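Local atomic coordinates of epidermal growth factor receptor pathway substrate 8-like protein 1 (Mus musculus, PDB entry 2CY5), a protein that carries a phosphotyrosine-binding (PTB) domain and, as an EPS8 relative, probably binds peptide motifs of partner proteins in growth factor receptor signalling. Residues A[37-40]-A[41-45]. Residues are numbered along the deposited sequence; the frame is centred on the assembly and turned at random.
Sequences LAVM and DSQGR
The carbonyl of Leu37 accepts the amide of Asp41, Leu37 O to Asp41 N 2.9 Å, an ordinary helical bond; the Leu37 side chain, meanwhile, packs against Val17 of strand 9-20. One step on, Ala38 O takes Ser42 N at 2.8 Å. Val39 O is used twice: by a weak bond from the amide of Gln43, and by the hydroxyl of Ser42, whose OG donates to Val39 O at 2.7 Å. That hydroxyl folds back onto its own helix because chi1 of 76° sets OG between the backbone N and the carbonyl carbon. The side chains of Val39 and Gln43 run alongside each other, with Val39 CG1 4.0 Å from Gln43 NE2. Met40, a selenomethionine here, does most of the packing. Bent at chi3 (74°), its chain lays the methyl Met40 CE over the centre of one face of the Arg45 guanidinium, 3.9 Å from Arg45 CZ. Gln43 OE1 may help a little to steady that group, receiving long, weak bonds from both NE and NH2 of Arg45. With an alanine at Arg45, the Met40 methyl would probably lose its flat cover and Gln43 OE1 both of these donors. Beyond this pair, Met40 reaches Val17 and Phe19 of strand 9-20, while Ala105 of the second subunit packs on both Met40 and Arg45. The backbone finishes the turn: Arg45 N makes a fairly straight bond to Met40 O at 2.9 Å, and Gly44 N bonds to Asp41 O at 3.0 Å. Gly44 carries the positive phi, 79°, that turns the chain out of the helix. This is a Schellman motif, closing the C-terminal end of helix 30-42 in the PTB domain before the chain heads for strand 49-55.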
ATOM      1  N   LEU A  37      -4.332  14.590   9.989  1.00 31.48           N
ATOM      2  CA  LEU A  37      -2.948  14.895   9.666  1.00 33.68           C
ATOM      3  C   LEU A  37      -2.224  15.767  10.728  1.00 38.45           C
ATOM      4  O   LEU A  37      -1.081  15.495  11.060  1.00 35.06           O
ATOM      5  CB  LEU A  37      -2.799  15.660   8.303  1.00 37.68           C
ATOM      6  CG  LEU A  37      -1.460  16.238   7.949  1.00 41.83           C
ATOM      7  CD1 LEU A  37      -0.542  15.112   7.476  1.00 38.99           C
ATOM      8  CD2 LEU A  37      -1.731  17.316   6.771  1.00 43.16           C
ATOM      9  N   ALA A  38      -2.881  16.802  11.243  1.00 33.55           N
ATOM     10  CA  ALA A  38      -2.272  17.670  12.247  1.00 40.70           C
ATOM     11  C   ALA A  38      -2.071  16.794  13.527  1.00 38.44           C
ATOM     12  O   ALA A  38      -1.002  16.951  14.140  1.00 44.29           O
ATOM     13  CB  ALA A  38      -3.174  18.850  12.661  1.00 41.94           C
ATOM     14  N   VAL A  39      -3.038  15.946  13.909  1.00 38.76           N
ATOM     15  CA  VAL A  39      -2.808  15.094  15.158  1.00 39.58           C
ATOM     16  C   VAL A  39      -1.551  14.245  14.936  1.00 41.99           C
ATOM     17  O   VAL A  39      -0.643  14.178  15.778  1.00 40.20           O
ATOM     18  CB  VAL A  39      -4.021  14.247  15.440  1.00 40.34           C
ATOM     19  CG1 VAL A  39      -3.778  13.258  16.590  1.00 41.95           C
ATOM     20  CG2 VAL A  39      -5.148  15.150  15.896  1.00 48.29           C
HETATM   21  N   MSE A  40      -1.467  13.597  13.755  1.00 37.20           N
HETATM   22  CA  MSE A  40      -0.327  12.743  13.449  1.00 33.94           C
HETATM   23  C   MSE A  40       0.918  13.488  13.505  1.00 40.91           C
HETATM   24  O   MSE A  40       1.997  12.997  13.943  1.00 39.35           O
HETATM   25  CB  MSE A  40      -0.476  11.986  12.034  1.00 26.79           C
HETATM   26  CG  MSE A  40      -1.587  11.046  12.257  1.00 39.73           C
HETATM   27 SE   MSE A  40      -1.971  10.256  10.448  1.00 50.98          SE
HETATM   28  CE  MSE A  40      -0.305   9.094  10.477  1.00 46.79           C
ATOM     29  N   ASP A  41       0.830  14.707  13.036  1.00 39.45           N
ATOM     30  CA  ASP A  41       2.063  15.470  13.004  1.00 38.59           C
ATOM     31  C   ASP A  41       2.436  15.800  14.461  1.00 37.90           C
ATOM     32  O   ASP A  41       3.644  15.706  14.831  1.00 43.93           O
ATOM     33  CB  ASP A  41       1.835  16.792  12.251  1.00 42.94           C
ATOM     34  CG  ASP A  41       3.076  17.587  12.062  1.00 55.90           C
ATOM     35  OD1 ASP A  41       4.309  17.080  11.979  1.00 50.45           O
ATOM     36  OD2 ASP A  41       2.766  18.805  12.008  1.00 57.80           O
ATOM     37  N   SER A  42       1.453  16.085  15.278  1.00 40.08           N
ATOM     38  CA  SER A  42       1.861  16.418  16.641  1.00 48.06           C
ATOM     39  C   SER A  42       2.375  15.113  17.400  1.00 51.34           C
ATOM     40  O   SER A  42       3.017  15.211  18.482  1.00 50.78           O
ATOM     41  CB  SER A  42       0.686  17.030  17.358  1.00 42.17           C
ATOM     42  OG  SER A  42      -0.204  15.966  17.689  1.00 54.28           O
ATOM     43  N   GLN A  43       2.116  13.910  16.862  1.00 46.39           N
ATOM     44  CA  GLN A  43       2.600  12.690  17.507  1.00 47.63           C
ATOM     45  C   GLN A  43       3.965  12.295  16.875  1.00 44.07           C
ATOM     46  O   GLN A  43       4.442  11.188  17.088  1.00 47.43           O
ATOM     47  CB  GLN A  43       1.601  11.586  17.292  1.00 40.92           C
ATOM     48  CG  GLN A  43       0.275  11.763  18.027  1.00 51.67           C
ATOM     49  CD  GLN A  43      -0.826  10.740  17.595  1.00 56.78           C
ATOM     50  OE1 GLN A  43      -0.888  10.204  16.412  1.00 61.53           O
ATOM     51  NE2 GLN A  43      -1.715  10.474  18.522  1.00 56.79           N
ATOM     52  N   GLY A  44       4.512  13.098  15.986  1.00 38.26           N
ATOM     53  CA  GLY A  44       5.820  12.799  15.395  1.00 35.04           C
ATOM     54  C   GLY A  44       5.749  11.748  14.299  1.00 40.55           C
ATOM     55  O   GLY A  44       6.768  11.048  13.968  1.00 40.91           O
ATOM     56  N   ARG A  45       4.562  11.608  13.685  1.00 39.47           N
ATOM     57  CA  ARG A  45       4.402  10.637  12.562  1.00 38.68           C
ATOM     58  C   ARG A  45       4.510  11.203  11.193  1.00 42.28           C
ATOM     59  O   ARG A  45       4.355  10.475  10.240  1.00 44.33           O
ATOM     60  CB  ARG A  45       3.018   9.947  12.640  1.00 37.99           C
ATOM     61  CG  ARG A  45       2.810   9.351  14.065  1.00 48.60           C
ATOM     62  CD  ARG A  45       2.090   8.094  13.996  1.00 58.02           C
ATOM     63  NE  ARG A  45       0.740   8.242  14.309  1.00 63.27           N
ATOM     64  CZ  ARG A  45      -0.192   7.333  13.977  1.00 71.38           C
ATOM     65  NH1 ARG A  45       0.135   6.196  13.328  1.00 70.48           N
ATOM     66  NH2 ARG A  45      -1.481   7.596  14.219  1.00 68.51           N
TER